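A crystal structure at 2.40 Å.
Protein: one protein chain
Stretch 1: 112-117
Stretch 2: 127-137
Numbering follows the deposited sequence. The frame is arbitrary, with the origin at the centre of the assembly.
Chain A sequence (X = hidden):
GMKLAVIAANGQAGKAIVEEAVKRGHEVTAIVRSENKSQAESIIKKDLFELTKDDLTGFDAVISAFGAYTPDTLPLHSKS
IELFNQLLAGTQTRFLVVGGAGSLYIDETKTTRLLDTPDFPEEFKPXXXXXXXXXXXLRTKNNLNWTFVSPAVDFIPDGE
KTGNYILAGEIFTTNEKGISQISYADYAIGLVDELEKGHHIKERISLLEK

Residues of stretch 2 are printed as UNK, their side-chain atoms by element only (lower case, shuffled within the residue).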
# COMPACT_ATOMS: atom_id res chain seq x y z
N THR A 112 -0.52 -11.37 14.02
CA THR A 112 -1.53 -11.15 12.99
C THR A 112 -1.06 -11.69 11.64
O THR A 112 0.11 -11.59 11.28
CB THR A 112 -1.86 -9.64 12.86
OG1 THR A 112 -2.33 -9.15 14.12
CG2 THR A 112 -2.93 -9.41 11.80
N ARG A 113 -1.99 -12.23 10.88
CA ARG A 113 -1.73 -12.79 9.58
C ARG A 113 -2.46 -12.02 8.52
O ARG A 113 -3.42 -11.41 8.81
CB ARG A 113 -2.13 -14.24 9.56
CG ARG A 113 -1.27 -15.08 10.46
CD ARG A 113 -1.73 -16.51 10.63
NE ARG A 113 -3.16 -16.62 10.76
CZ ARG A 113 -3.78 -17.76 10.96
NH1 ARG A 113 -3.10 -18.87 11.04
NH2 ARG A 113 -5.08 -17.80 11.07
N LEU A 114 -2.03 -12.12 7.28
CA LEU A 114 -2.50 -11.29 6.18
C LEU A 114 -3.98 -11.40 6.01
O LEU A 114 -4.65 -10.47 5.65
CB LEU A 114 -1.86 -11.71 4.88
CG LEU A 114 -0.68 -10.92 4.41
CD1 LEU A 114 0.28 -10.79 5.55
CD2 LEU A 114 0.00 -11.66 3.29
N LEU A 115 -4.45 -12.57 6.32
CA LEU A 115 -5.82 -12.94 6.30
C LEU A 115 -6.65 -12.03 7.18
O LEU A 115 -7.79 -11.76 6.91
CB LEU A 115 -5.84 -14.28 6.95
CG LEU A 115 -6.75 -15.39 6.57
CD1 LEU A 115 -7.59 -15.53 7.78
CD2 LEU A 115 -7.59 -14.97 5.41
N ASP A 116 -6.07 -11.62 8.29
CA ASP A 116 -6.76 -10.89 9.33
C ASP A 116 -6.80 -9.38 9.21
O ASP A 116 -7.41 -8.77 10.01
CB ASP A 116 -6.15 -11.25 10.67
CG ASP A 116 -6.22 -12.70 10.98
OD1 ASP A 116 -7.25 -13.30 10.72
OD2 ASP A 116 -5.23 -13.22 11.51
N THR A 117 -6.15 -8.80 8.24
CA THR A 117 -6.07 -7.36 8.02
C THR A 117 -7.40 -6.81 7.53
O THR A 117 -8.14 -7.49 6.82
CB THR A 117 -4.96 -7.01 7.02
OG1 THR A 117 -5.28 -7.55 5.73
CG2 THR A 117 -3.63 -7.57 7.49
N UNK A 127 -11.38 -19.14 0.72
CA UNK A 127 -10.25 -20.00 0.40
C UNK A 127 -9.11 -19.80 1.39
O UNK A 127 -8.51 -20.76 1.87
c UNK A 127 -9.76 -19.75 -1.03
c UNK A 127 -8.71 -22.02 -1.29
c UNK A 127 -8.06 -20.16 -2.85
c UNK A 127 -8.50 -20.52 -1.43
N UNK A 128 -8.81 -18.54 1.68
CA UNK A 128 -7.72 -18.18 2.59
C UNK A 128 -7.92 -18.76 3.98
O UNK A 128 -6.97 -19.19 4.63
c UNK A 128 -7.57 -16.67 2.67
N UNK A 129 -9.17 -18.77 4.44
CA UNK A 129 -9.49 -19.30 5.75
C UNK A 129 -9.32 -20.82 5.77
O UNK A 129 -8.78 -21.37 6.73
c UNK A 129 -10.91 -18.93 6.16
c UNK A 129 -11.15 -18.99 7.65
c UNK A 129 -10.79 -17.66 8.29
n UNK A 129 -9.58 -16.56 10.15
c UNK A 129 -9.94 -17.86 9.52
N UNK A 130 -9.79 -21.47 4.72
CA UNK A 130 -9.67 -22.92 4.62
C UNK A 130 -8.20 -23.33 4.57
O UNK A 130 -7.81 -24.33 5.16
c UNK A 130 -10.41 -23.44 3.39
N UNK A 131 -7.40 -22.55 3.86
CA UNK A 131 -5.97 -22.83 3.75
C UNK A 131 -5.23 -22.50 5.03
O UNK A 131 -4.18 -23.07 5.32
c UNK A 131 -5.78 -22.61 1.22
c UNK A 131 -5.25 -21.78 0.08
n UNK A 131 -4.65 -22.44 -0.90
o UNK A 131 -5.36 -20.55 0.08
c UNK A 131 -5.36 -22.07 2.58
N UNK A 132 -5.77 -21.56 5.80
CA UNK A 132 -5.20 -21.20 7.10
C UNK A 132 -5.55 -22.25 8.15
O UNK A 132 -4.69 -22.64 8.95
c UNK A 132 -5.70 -19.82 7.53
N UNK A 133 -6.80 -22.70 8.14
CA UNK A 133 -7.24 -23.80 9.01
C UNK A 133 -6.43 -25.05 8.69
O UNK A 133 -6.09 -25.82 9.58
c UNK A 133 -9.61 -22.95 9.32
o UNK A 133 -10.85 -23.11 9.31
c UNK A 133 -8.73 -24.08 8.82
o UNK A 133 -9.07 -21.89 9.70
N UNK A 134 -6.14 -25.22 7.41
CA UNK A 134 -5.35 -26.34 6.92
C UNK A 134 -3.96 -26.34 7.56
O UNK A 134 -3.50 -27.37 8.06
c UNK A 134 -4.43 -27.35 4.74
o UNK A 134 -4.93 -26.27 2.68
o UNK A 134 -4.27 -28.36 2.59
c UNK A 134 -5.24 -26.25 5.40
c UNK A 134 -4.55 -27.32 3.23
N UNK A 135 -3.31 -25.18 7.55
CA UNK A 135 -1.98 -25.04 8.13
C UNK A 135 -2.01 -25.19 9.66
O UNK A 135 -1.12 -25.81 10.24
c UNK A 135 -0.08 -23.27 8.45
c UNK A 135 -1.38 -23.69 7.75
c UNK A 135 1.03 -24.26 8.17
c UNK A 135 0.33 -21.86 8.03
N UNK A 136 -3.04 -24.64 10.29
CA UNK A 136 -3.16 -24.71 11.75
C UNK A 136 -3.30 -26.16 12.22
O UNK A 136 -2.80 -26.53 13.28
o UNK A 136 -2.97 -21.96 11.91
c UNK A 136 -4.35 -23.88 12.24
o UNK A 136 -5.13 -21.63 12.10
c UNK A 136 -4.14 -22.39 12.07
N UNK A 137 -3.98 -26.97 11.42
CA UNK A 137 -4.19 -28.38 11.77
C UNK A 137 -2.89 -29.17 11.64
O UNK A 137 -2.64 -30.10 12.40
c UNK A 137 -5.28 -28.98 10.88
c UNK A 137 -6.90 -30.80 10.33
c UNK A 137 -6.26 -30.40 12.71
c UNK A 137 -5.79 -30.38 11.26

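Position 127 carries four side-chain carbons, forked at the second, and is out of reach of stretch 1. The fork at the second carbon identifies Leu-127.

Position 128 has a single carbon, and its CA-to-CB bond points toward stretch 1. That CB lies 3.2 Å from Leu-115 CD2, a tight apolar approach, and the CA atoms of the two residues make the closest backbone register, 6.7 Å. One carbon means Ala-128.

At position 129 four carbons run in a row to a terminal nitrogen. The CA-to-CB bond points sideways, yet the chain's end comes nearer, its nitrogen approaching Leu-115 and Asp-116. The unbranched chain ending in nitrogen defines Lys-129. Its NZ is 3.3 Å from Leu-115 CD1 and 4.0 Å from Asp-116 OD1, the latter too long for a salt bridge.

Position 130 again shows one carbon, out of reach of stretch 1: Ala-130.

Position 131 has three carbons, the third bearing one oxygen and one nitrogen. This terminal amide gives Gln-131, which makes no contact.

Position 132, one helical turn beyond Ala-128, bears one carbon directed toward stretch 1. Its CB sits over one face of the Arg-113 guanidinium, 4.1 Å from NH2 of Arg-113; the residue is Ala-132.

Position 133 has two carbons, the second carrying two oxygens, and so is Asp-133. Its CA-to-CB bond points away; the end of the side chain comes nearer but makes no contact.

Position 134 has one carbon more before its two oxygens, giving Glu-134, also out of reach.

Position 135 repeats the four-carbon fork. Its CA-to-CB bond points toward stretch 1, but no side-chain atom makes contact; this is Leu-135.

Position 136 has two carbons and a pair of oxygens on the second, one of which meets Arg-113 NH1: Asp-136. Its OD1 accepts a hydrogen bond from Arg-113 NH1 at 3.2 Å, with an N-H...acceptor angle of 137°, as part of a salt bridge.

Position 137, four carbons forked at the second, is Leu-137 and lies clear of stretch 1.

The contact follows the helix spacing. Ala-128, Ala-132 and Asp-136 recur every four residues, linked by backbone hydrogen bonds from Ala-132 N to Ala-128 O and from Asp-136 N to Ala-132 O, both 2.9 Å. Leu-115 packs at the first position, while the Arg-113 side chain extends past the second to reach the third. Asp-136 OD1 lies near the guanidinium plane, at its edge, leaving one face to Ala-132. Within stretch 1, Asp-116 N donates to Arg-113 O at 2.7 Å, bracing the turn from which these side chains emerge. The summed buried area, 274 Å², is modest, with Leu-115 and Arg-113 supplying most of stretch 1's share.

Stretch 2, residues 127-137: LAKAQADELDL
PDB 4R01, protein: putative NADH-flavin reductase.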